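Local coordinates for protein 4-hydroxybenzoyl-CoA thioesterase (Bacillus halodurans, PDB 5WH9) that probably hydrolyses acyl-coenzyme A thioesters, with gentisyl-CoA as a likely substrate, at residues V5-R9 with E32-H36; Y26-M30 with E91-I95; F37-F43 with S126-F131; A60-A66 with V100-E106. One frame throughout, in Å; residues are numbered along the deposited sequence.

Interaction 1. Residues V5-R9 with E32-H36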
# COMPACT_ATOMS: atom_id res chain seq x y z
N VAL B 5 9.33 -1.64 -22.50
CA VAL B 5 9.45 -2.28 -21.20
C VAL B 5 9.25 -1.29 -20.06
O VAL B 5 9.59 -0.13 -20.17
CB VAL B 5 10.81 -2.99 -21.05
CG1 VAL B 5 10.88 -4.20 -21.94
CG2 VAL B 5 11.94 -2.04 -21.36
N TYR B 6 8.69 -1.76 -18.95
CA TYR B 6 8.45 -0.88 -17.83
C TYR B 6 9.47 -1.11 -16.72
O TYR B 6 9.49 -2.13 -16.07
CB TYR B 6 7.03 -1.07 -17.32
CG TYR B 6 6.69 -0.28 -16.09
CD1 TYR B 6 6.76 1.09 -16.09
CD2 TYR B 6 6.29 -0.91 -14.94
CE1 TYR B 6 6.43 1.82 -14.98
CE2 TYR B 6 5.97 -0.19 -13.81
CZ TYR B 6 6.05 1.18 -13.84
OH TYR B 6 5.74 1.89 -12.74
N HIS B 7 10.30 -0.11 -16.52
CA HIS B 7 11.34 -0.14 -15.51
C HIS B 7 10.84 0.30 -14.15
O HIS B 7 9.95 1.12 -14.06
CB HIS B 7 12.50 0.75 -15.93
CG HIS B 7 13.38 0.15 -16.97
ND1 HIS B 7 13.31 0.49 -18.29
CD2 HIS B 7 14.34 -0.79 -16.87
CE1 HIS B 7 14.19 -0.21 -18.98
NE2 HIS B 7 14.83 -0.99 -18.14
N PHE B 8 11.42 -0.25 -13.11
CA PHE B 8 11.07 0.13 -11.75
C PHE B 8 12.09 -0.37 -10.76
O PHE B 8 12.83 -1.28 -11.03
CB PHE B 8 9.64 -0.28 -11.36
CG PHE B 8 9.47 -1.74 -11.05
CD1 PHE B 8 9.09 -2.63 -12.03
CD2 PHE B 8 9.66 -2.23 -9.77
CE1 PHE B 8 8.92 -3.96 -11.75
CE2 PHE B 8 9.49 -3.56 -9.49
CZ PHE B 8 9.11 -4.43 -10.48
N ARG B 9 12.11 0.26 -9.60
CA ARG B 9 12.99 -0.11 -8.50
C ARG B 9 12.18 -0.50 -7.27
O ARG B 9 11.18 0.14 -6.95
CB ARG B 9 13.89 1.06 -8.14
CG ARG B 9 14.78 1.58 -9.27
CD ARG B 9 16.07 2.13 -8.69
NE ARG B 9 16.92 2.76 -9.70
CZ ARG B 9 18.04 3.41 -9.42
NH1 ARG B 9 18.47 3.51 -8.16
NH2 ARG B 9 18.75 3.96 -10.39
N GLU B 32 0.89 -1.38 -13.13
CA GLU B 32 1.65 -0.25 -13.65
C GLU B 32 2.19 -0.54 -15.04
O GLU B 32 2.15 0.31 -15.92
CB GLU B 32 2.79 0.11 -12.71
CG GLU B 32 2.32 0.41 -11.31
CD GLU B 32 3.45 0.71 -10.33
OE1 GLU B 32 4.62 0.85 -10.76
OE2 GLU B 32 3.15 0.79 -9.13
N ALA B 33 2.69 -1.75 -15.26
CA ALA B 33 3.18 -2.09 -16.58
C ALA B 33 2.05 -1.96 -17.59
O ALA B 33 2.26 -1.40 -18.66
CB ALA B 33 3.76 -3.48 -16.60
N CYS B 34 0.87 -2.48 -17.24
CA CYS B 34 -0.28 -2.43 -18.14
C CYS B 34 -0.59 -1.01 -18.60
O CYS B 34 -0.80 -0.79 -19.78
CB CYS B 34 -1.53 -3.01 -17.47
SG CYS B 34 -3.06 -2.67 -18.41
N HIS B 35 -0.63 -0.07 -17.65
CA HIS B 35 -0.90 1.33 -17.94
C HIS B 35 0.21 1.95 -18.78
O HIS B 35 -0.03 2.78 -19.65
CB HIS B 35 -1.00 2.12 -16.65
CG HIS B 35 -2.32 2.01 -15.96
ND1 HIS B 35 -2.63 1.00 -15.08
CD2 HIS B 35 -3.42 2.81 -16.01
CE1 HIS B 35 -3.86 1.16 -14.63
NE2 HIS B 35 -4.35 2.26 -15.17
N HIS B 36 1.44 1.56 -18.48
CA HIS B 36 2.58 2.09 -19.20
C HIS B 36 2.58 1.52 -20.60
O HIS B 36 3.06 2.14 -21.54
CB HIS B 36 3.87 1.72 -18.49
CG HIS B 36 5.10 1.94 -19.31
ND1 HIS B 36 5.52 1.04 -20.27
CD2 HIS B 36 6.00 2.95 -19.31
CE1 HIS B 36 6.64 1.49 -20.82
NE2 HIS B 36 6.95 2.65 -20.26

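Interaction 2. Residues Y26-M30 with E91-I95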
# COMPACT_ATOMS: atom_id res chain seq x y z
N TYR B 26 3.75 -7.48 -6.73
CA TYR B 26 3.97 -7.90 -8.10
C TYR B 26 2.75 -7.56 -8.97
O TYR B 26 2.88 -7.28 -10.17
CB TYR B 26 4.25 -9.40 -8.17
CG TYR B 26 5.59 -9.83 -7.64
CD1 TYR B 26 5.81 -9.94 -6.28
CD2 TYR B 26 6.64 -10.17 -8.49
CE1 TYR B 26 7.03 -10.34 -5.77
CE2 TYR B 26 7.87 -10.58 -8.00
CZ TYR B 26 8.06 -10.66 -6.63
OH TYR B 26 9.27 -11.08 -6.09
N TYR B 27 1.56 -7.60 -8.37
CA TYR B 27 0.33 -7.26 -9.10
C TYR B 27 0.22 -5.76 -9.32
O TYR B 27 -0.24 -5.33 -10.37
CB TYR B 27 -0.89 -7.83 -8.36
CG TYR B 27 -0.79 -9.33 -8.23
CD1 TYR B 27 -1.24 -10.16 -9.26
CD2 TYR B 27 -0.19 -9.93 -7.12
CE1 TYR B 27 -1.13 -11.54 -9.17
CE2 TYR B 27 -0.05 -11.33 -7.04
CZ TYR B 27 -0.53 -12.12 -8.08
OH TYR B 27 -0.46 -13.50 -8.02
N LYS B 28 0.65 -4.98 -8.33
CA LYS B 28 0.75 -3.53 -8.42
C LYS B 28 1.66 -3.19 -9.60
O LYS B 28 1.34 -2.33 -10.43
CB LYS B 28 1.31 -2.98 -7.09
CG LYS B 28 1.79 -1.52 -7.03
CD LYS B 28 2.89 -1.37 -5.94
CE LYS B 28 3.13 0.07 -5.44
NZ LYS B 28 3.71 1.09 -6.41
N TRP B 29 2.78 -3.89 -9.70
CA TRP B 29 3.73 -3.59 -10.76
C TRP B 29 3.18 -3.99 -12.12
O TRP B 29 3.41 -3.28 -13.09
CB TRP B 29 5.09 -4.25 -10.49
CG TRP B 29 5.83 -3.61 -9.36
CD1 TRP B 29 5.93 -2.28 -9.09
CD2 TRP B 29 6.57 -4.29 -8.33
NE1 TRP B 29 6.69 -2.09 -7.96
CE2 TRP B 29 7.08 -3.31 -7.48
CE3 TRP B 29 6.83 -5.64 -8.05
CZ2 TRP B 29 7.87 -3.63 -6.37
CZ3 TRP B 29 7.59 -5.94 -6.96
CH2 TRP B 29 8.10 -4.95 -6.13
N MET B 30 2.44 -5.10 -12.20
CA MET B 30 1.78 -5.47 -13.45
C MET B 30 0.73 -4.45 -13.82
O MET B 30 0.60 -4.05 -14.98
CB MET B 30 1.14 -6.85 -13.37
CG MET B 30 2.14 -7.97 -13.48
SD MET B 30 1.39 -9.60 -13.54
CE MET B 30 0.39 -9.56 -12.05
N GLU B 91 0.68 -10.64 -21.03
CA GLU B 91 1.71 -11.39 -20.36
C GLU B 91 2.81 -10.44 -19.81
O GLU B 91 3.25 -9.52 -20.51
CB GLU B 91 2.31 -12.42 -21.31
CG GLU B 91 3.07 -13.55 -20.60
CD GLU B 91 3.63 -14.59 -21.57
OE1 GLU B 91 2.99 -15.65 -21.74
OE2 GLU B 91 4.71 -14.34 -22.16
N HIS B 92 3.21 -10.66 -18.57
CA HIS B 92 4.23 -9.83 -17.93
C HIS B 92 5.33 -10.72 -17.41
O HIS B 92 5.07 -11.67 -16.69
CB HIS B 92 3.67 -9.05 -16.74
CG HIS B 92 2.66 -8.01 -17.12
ND1 HIS B 92 1.35 -8.08 -16.72
CD2 HIS B 92 2.77 -6.90 -17.87
CE1 HIS B 92 0.69 -7.04 -17.19
NE2 HIS B 92 1.53 -6.30 -17.89
N HIS B 93 6.57 -10.37 -17.76
CA HIS B 93 7.73 -11.10 -17.29
C HIS B 93 8.66 -10.17 -16.54
O HIS B 93 9.16 -9.19 -17.10
CB HIS B 93 8.48 -11.71 -18.48
CG HIS B 93 7.72 -12.77 -19.20
ND1 HIS B 93 7.48 -14.01 -18.65
CD2 HIS B 93 7.18 -12.80 -20.44
CE1 HIS B 93 6.81 -14.76 -19.51
NE2 HIS B 93 6.62 -14.05 -20.61
N PHE B 94 8.92 -10.49 -15.27
CA PHE B 94 9.83 -9.70 -14.45
C PHE B 94 11.24 -10.12 -14.74
O PHE B 94 11.60 -11.32 -14.65
CB PHE B 94 9.52 -9.88 -12.97
CG PHE B 94 8.17 -9.40 -12.58
CD1 PHE B 94 7.03 -10.10 -12.99
CD2 PHE B 94 8.01 -8.23 -11.84
CE1 PHE B 94 5.77 -9.65 -12.65
CE2 PHE B 94 6.75 -7.77 -11.50
CZ PHE B 94 5.64 -8.48 -11.90
N ILE B 95 12.05 -9.14 -15.12
CA ILE B 95 13.45 -9.37 -15.40
C ILE B 95 14.33 -8.66 -14.37
O ILE B 95 14.25 -7.45 -14.18
CB ILE B 95 13.82 -8.97 -16.84
CG1 ILE B 95 13.23 -9.96 -17.84
CG2 ILE B 95 15.34 -8.98 -17.03
CD1 ILE B 95 11.86 -9.64 -18.28

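Interaction 3. Residues F37-F43 with S126-F131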
# COMPACT_ATOMS: atom_id res chain seq x y z
N PHE B 37 2.04 0.32 -20.72
CA PHE B 37 1.94 -0.36 -21.99
C PHE B 37 0.97 0.39 -22.90
O PHE B 37 1.32 0.74 -24.00
CB PHE B 37 1.49 -1.80 -21.75
CG PHE B 37 1.42 -2.64 -22.99
CD1 PHE B 37 2.57 -3.07 -23.61
CD2 PHE B 37 0.19 -3.03 -23.52
CE1 PHE B 37 2.50 -3.85 -24.76
CE2 PHE B 37 0.12 -3.81 -24.65
CZ PHE B 37 1.28 -4.22 -25.28
N LEU B 38 -0.25 0.65 -22.42
CA LEU B 38 -1.27 1.31 -23.25
C LEU B 38 -0.87 2.73 -23.63
O LEU B 38 -1.16 3.21 -24.74
CB LEU B 38 -2.62 1.34 -22.51
CG LEU B 38 -3.43 0.05 -22.47
CD1 LEU B 38 -4.61 0.18 -21.56
CD2 LEU B 38 -3.88 -0.31 -23.87
N THR B 39 -0.21 3.41 -22.71
CA THR B 39 0.25 4.76 -22.95
C THR B 39 1.29 4.81 -24.06
O THR B 39 1.20 5.63 -24.98
CB THR B 39 0.80 5.40 -21.67
OG1 THR B 39 -0.28 5.64 -20.76
CG2 THR B 39 1.53 6.70 -21.98
N GLU B 40 2.28 3.93 -24.00
CA GLU B 40 3.31 3.94 -25.04
C GLU B 40 2.76 3.54 -26.41
O GLU B 40 3.32 3.91 -27.44
CB GLU B 40 4.49 3.08 -24.64
CG GLU B 40 5.24 3.61 -23.42
CD GLU B 40 6.05 4.88 -23.68
OE1 GLU B 40 7.05 4.80 -24.44
OE2 GLU B 40 5.71 5.95 -23.10
N LEU B 41 1.66 2.79 -26.41
CA LEU B 41 0.96 2.45 -27.65
C LEU B 41 0.22 3.66 -28.22
O LEU B 41 -0.24 3.63 -29.35
CB LEU B 41 -0.04 1.31 -27.45
CG LEU B 41 0.50 -0.12 -27.53
CD1 LEU B 41 -0.62 -1.11 -27.26
CD2 LEU B 41 1.13 -0.41 -28.90
N GLY B 42 0.10 4.71 -27.42
CA GLY B 42 -0.55 5.93 -27.89
C GLY B 42 -1.87 6.26 -27.21
O GLY B 42 -2.57 7.19 -27.61
N PHE B 43 -2.20 5.51 -26.17
CA PHE B 43 -3.45 5.72 -25.45
C PHE B 43 -3.16 6.00 -23.98
O PHE B 43 -3.21 5.09 -23.15
CB PHE B 43 -4.35 4.49 -25.61
CG PHE B 43 -4.46 4.01 -27.04
CD1 PHE B 43 -5.45 4.50 -27.88
CD2 PHE B 43 -3.55 3.08 -27.54
CE1 PHE B 43 -5.54 4.06 -29.19
CE2 PHE B 43 -3.63 2.64 -28.85
CZ PHE B 43 -4.63 3.13 -29.68
N SER B 126 -9.45 1.57 -32.48
CA SER B 126 -8.12 2.09 -32.54
C SER B 126 -7.16 1.31 -31.68
O SER B 126 -6.05 1.12 -32.03
CB SER B 126 -8.15 3.50 -32.08
OG SER B 126 -8.92 3.55 -30.92
N VAL B 127 -7.63 0.92 -30.51
CA VAL B 127 -6.86 0.07 -29.60
C VAL B 127 -6.71 -1.32 -30.21
O VAL B 127 -5.62 -1.88 -30.24
CB VAL B 127 -7.53 -0.02 -28.22
CG1 VAL B 127 -6.73 -0.92 -27.32
CG2 VAL B 127 -7.64 1.37 -27.60
N ARG B 128 -7.80 -1.85 -30.74
CA ARG B 128 -7.74 -3.16 -31.39
C ARG B 128 -6.62 -3.21 -32.42
O ARG B 128 -5.77 -4.09 -32.37
CB ARG B 128 -9.09 -3.50 -32.04
CG ARG B 128 -9.22 -4.94 -32.50
CD ARG B 128 -10.62 -5.21 -33.02
NE ARG B 128 -11.03 -4.21 -34.01
CZ ARG B 128 -12.03 -3.34 -33.83
NH1 ARG B 128 -12.74 -3.35 -32.70
NH2 ARG B 128 -12.33 -2.47 -34.79
N VAL B 129 -6.61 -2.25 -33.34
CA VAL B 129 -5.59 -2.20 -34.39
C VAL B 129 -4.18 -2.02 -33.82
O VAL B 129 -3.20 -2.49 -34.40
CB VAL B 129 -5.87 -1.05 -35.39
CG1 VAL B 129 -4.66 -0.79 -36.28
CG2 VAL B 129 -7.12 -1.35 -36.22
N ALA B 130 -4.08 -1.31 -32.71
CA ALA B 130 -2.79 -1.08 -32.07
C ALA B 130 -2.29 -2.37 -31.41
O ALA B 130 -1.09 -2.64 -31.40
CB ALA B 130 -2.88 0.08 -31.06
N PHE B 131 -3.21 -3.16 -30.86
CA PHE B 131 -2.91 -4.50 -30.34
C PHE B 131 -2.60 -5.48 -31.47
O PHE B 131 -1.84 -6.43 -31.29
CB PHE B 131 -4.09 -5.05 -29.53
CG PHE B 131 -4.25 -4.44 -28.17
CD1 PHE B 131 -3.18 -3.80 -27.56
CD2 PHE B 131 -5.46 -4.50 -27.50
CE1 PHE B 131 -3.32 -3.24 -26.31
CE2 PHE B 131 -5.60 -3.95 -26.25
CZ PHE B 131 -4.53 -3.32 -25.65

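Interaction 4. Residues A60-A66 with V100-E106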
# COMPACT_ATOMS: atom_id res chain seq x y z
N ALA B 60 -6.07 -12.62 -12.75
CA ALA B 60 -4.64 -12.35 -12.73
C ALA B 60 -3.84 -13.43 -12.01
O ALA B 60 -4.26 -13.93 -10.97
CB ALA B 60 -4.35 -10.97 -12.14
N THR B 61 -2.69 -13.77 -12.57
CA THR B 61 -1.89 -14.89 -12.09
C THR B 61 -0.42 -14.50 -12.09
O THR B 61 0.07 -13.85 -13.00
CB THR B 61 -2.04 -16.10 -13.00
OG1 THR B 61 -3.41 -16.27 -13.37
CG2 THR B 61 -1.55 -17.36 -12.30
N CYS B 62 0.31 -14.92 -11.06
CA CYS B 62 1.72 -14.66 -11.04
C CYS B 62 2.46 -15.84 -10.42
O CYS B 62 1.97 -16.53 -9.51
CB CYS B 62 2.07 -13.34 -10.32
SG CYS B 62 3.71 -12.61 -10.84
N GLN B 63 3.65 -16.08 -10.95
CA GLN B 63 4.43 -17.23 -10.60
C GLN B 63 5.81 -16.70 -10.21
O GLN B 63 6.51 -16.13 -11.03
CB GLN B 63 4.50 -18.15 -11.81
CG GLN B 63 5.04 -19.53 -11.54
CD GLN B 63 5.02 -20.40 -12.80
OE1 GLN B 63 6.00 -20.45 -13.55
NE2 GLN B 63 3.90 -21.07 -13.03
N PHE B 64 6.18 -16.90 -8.95
CA PHE B 64 7.38 -16.31 -8.39
C PHE B 64 8.53 -17.31 -8.37
O PHE B 64 8.42 -18.36 -7.73
CB PHE B 64 7.08 -15.79 -6.98
CG PHE B 64 5.79 -15.02 -6.89
CD1 PHE B 64 4.59 -15.66 -6.63
CD2 PHE B 64 5.78 -13.65 -7.11
CE1 PHE B 64 3.40 -14.96 -6.57
CE2 PHE B 64 4.59 -12.94 -7.05
CZ PHE B 64 3.39 -13.61 -6.77
N LYS B 65 9.62 -17.00 -9.07
CA LYS B 65 10.74 -17.93 -9.20
C LYS B 65 11.84 -17.62 -8.19
O LYS B 65 12.32 -18.50 -7.49
CB LYS B 65 11.33 -17.91 -10.61
CG LYS B 65 10.28 -18.09 -11.71
CD LYS B 65 9.28 -19.21 -11.38
CE LYS B 65 9.93 -20.59 -11.49
NZ LYS B 65 8.93 -21.67 -11.77
N ALA B 66 12.23 -16.34 -8.15
CA ALA B 66 13.29 -15.85 -7.27
C ALA B 66 12.89 -14.55 -6.57
O ALA B 66 12.10 -13.76 -7.10
CB ALA B 66 14.59 -15.67 -8.04
N VAL B 100 14.54 -13.90 -15.89
CA VAL B 100 13.13 -13.90 -15.47
C VAL B 100 12.94 -14.48 -14.06
O VAL B 100 13.14 -15.67 -13.81
CB VAL B 100 12.23 -14.68 -16.47
CG1 VAL B 100 10.78 -14.62 -15.99
CG2 VAL B 100 12.34 -14.10 -17.88
N ILE B 101 12.55 -13.62 -13.12
CA ILE B 101 12.39 -14.04 -11.74
C ILE B 101 10.93 -14.14 -11.30
O ILE B 101 10.64 -14.45 -10.14
CB ILE B 101 13.15 -13.09 -10.79
CG1 ILE B 101 12.61 -11.66 -10.91
CG2 ILE B 101 14.64 -13.14 -11.09
CD1 ILE B 101 11.22 -11.48 -10.19
N ALA B 102 10.01 -13.87 -12.22
CA ALA B 102 8.59 -14.03 -11.97
C ALA B 102 7.89 -13.78 -13.29
O ALA B 102 8.39 -13.02 -14.11
CB ALA B 102 8.10 -13.02 -10.91
N SER B 103 6.75 -14.43 -13.50
CA SER B 103 5.97 -14.16 -14.71
C SER B 103 4.48 -14.41 -14.48
O SER B 103 4.09 -15.39 -13.85
CB SER B 103 6.48 -14.98 -15.89
OG SER B 103 6.53 -16.37 -15.58
N GLY B 104 3.66 -13.51 -14.99
CA GLY B 104 2.24 -13.70 -14.87
C GLY B 104 1.47 -13.17 -16.04
O GLY B 104 2.02 -12.83 -17.09
N HIS B 105 0.16 -13.09 -15.87
CA HIS B 105 -0.66 -12.45 -16.88
C HIS B 105 -1.85 -11.80 -16.21
O HIS B 105 -2.16 -12.07 -15.05
CB HIS B 105 -1.11 -13.45 -17.96
CG HIS B 105 -2.00 -14.54 -17.45
ND1 HIS B 105 -3.37 -14.40 -17.36
CD2 HIS B 105 -1.71 -15.78 -17.00
CE1 HIS B 105 -3.89 -15.51 -16.87
NE2 HIS B 105 -2.91 -16.37 -16.65
N GLU B 106 -2.50 -10.93 -16.96
CA GLU B 106 -3.75 -10.32 -16.55
C GLU B 106 -4.74 -10.59 -17.69
O GLU B 106 -4.43 -10.35 -18.85
CB GLU B 106 -3.55 -8.81 -16.40
CG GLU B 106 -2.54 -8.39 -15.33
CD GLU B 106 -2.35 -6.88 -15.25
OE1 GLU B 106 -2.24 -6.35 -14.13
OE2 GLU B 106 -2.29 -6.21 -16.31

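Interaction 1. Residues V5-R9 with E32-H36
Y6 carries most of this contact. With chi1 at t, its side chain extends from strand 6-9 along the helical segment 32-36, and its hydroxyl reaches the carboxylate of E32 in a short hydrogen bond, Y6 OH to E32 OE1 at 2.5 Å. E32 meets it with an m, t rotamer that carries the carboxylate out from the helix, where its OE2 forms a salt bridge with K28. Y6 OH is hydrogen-bonded as well to K11 of the second subunit, which sets this polar end at a subunit interface. In hotdog-fold terms, an N-terminal strand of the curled sheet runs beside the long helix 25-40, the two segment axes 8.9 Å apart at an angle of 143°. Nearer the root of the ring, Y6 CD2 lies 4.0 Å from A33 CB. H36, with chi1 at t, sets its imidazole against the CB of the tyrosine: Y6 CB stands over its face in a CH-pi contact, 4.2 Å from the ring centroid, while V5 O approaches H36 CE1 at 3.4 Å.

Interaction 2. Residues Y26-M30 with E91-I95
In the hotdog fold a long helix, the "sausage", lies against the concave face of a curved antiparallel sheet, and this buried contact sits in that core: helix 25-40 packs on strand 87-96, the segment axes crossing at 117° and approaching to 10.2 Å. Alternation along the strand sends H92 and F94 toward the helix, whereas E91 and H93 point away and share a very short hydrogen bond of 2.5 Å from H93 NE2 to E91 OE2. F94 contributes the largest buried area. The edge of the Y26 ring meets its face in an edge-to-face pair, with centroids 5.3 Å apart and planes at 61°; Y26 CD2 and F94 CE2 lie 3.9 Å apart. M30 touches both inward rings: its CA stands over a face of the H92 imidazole, its SD is 4.5 Å from that ring's centroid in an oblique Met-aromatic contact, and M30 CG touches F94 CZ at 3.9 Å. At the edge of the F94 ring, W29 CB approaches F94 CE2 to 4.0 Å.

Interaction 3. Residues F37-F43 with S126-F131
F37 leads off the last turns of helix 25-40. Its CA-to-CB bond points sideways, but the t rotamer brings the ring round until F37 CE2 is 3.9 Å from F131 CE1. L38 reaches the same phenylalanine, L38 CD2 lying 3.6 Å from F131 CZ. One turn on from F37, L41 adds a third contact, with L41 CD1 3.6 Å from F131 CE1, so the F131 ring is seated among three side chains of the helix end; beyond them it also meets F88, I80 and L83. The other methyl of the leucine, L41 CD2, rests 4.0 Å from A130 O. Here the C-terminal helix 125-131 packs against the end of helix 25-40, the central helix of the hotdog fold, away from its middle turns on the sheet. G42 then closes that helix with a Schellman motif: F43 N bonds back to L38 O at 2.9 Å and G42 N to T39 O at 2.8 Å. The phi of 113° suits glycine, since a CB would be jammed against the carbonyl oxygen of L41. Leaving the turn, F43 points its ring at the C-terminal helix. V127 CG2 sits over the ring face in a CH-pi contact, 3.9 Å from the centroid and 16° off the normal, while A130 CB lies at the ring edge, 3.5 Å from F43 CE2, and S126 O is 3.4 Å from F43 CZ.

Interaction 4. Residues A60-A66 with V100-E106
Strands 57-64 and 99-111 pair antiparallel through their main chains. T61 and H105 form one hydrogen-bonded pair, with T61 N to H105 O at 3.1 Å and H105 N to T61 O at 3.0 Å. Q63 and S103 form the next: S103 N to Q63 O is 3.0 Å, and the return bond from Q63 N to S103 O, also 3.0 Å, is weak. Where the first strand ends, I101 O accepts two amides, K65 N at 2.9 Å and A66 N at 3.2 Å. A102 and G104 turn their backbone groups the other way, to F94 and H92 of strand 87-96. Among the side chains, C62, F64 and A102 share the face that meets helix 25-40. E106 is satisfied outside the pairing, by R108 and by Y23 of the third subunit. Residues 60-63 continue antiparallel pairing onto a strand of that same subunit. Because these four residues pair with a strand on each edge, the main-chain bonding carries the sheet on into the third subunit.

Overall arrangement
Helix 25-40 supplies, from start to end, segments to interactions 2, 1 and 3, and the curled sheet receives it in interactions 1 and 2. The segments of those two, centres 8 Å apart, alternate along the chain and touch through F8 and W29; interaction 1 closes before 3 and 4 open. Interactions 2 and 4, centres 7 Å apart, lie on neighbouring strands 87-96 and 99-111, joined by probable hydrogen bonds such as F94 N to A102 O at 2.8 Å. Interaction 4, nested in the loop that interaction 3 closes, lies about 23 Å from it between centres, across the chain's centre. The hotdog core thus lies between helix 125-131 and the edge where the third subunit adds its strand.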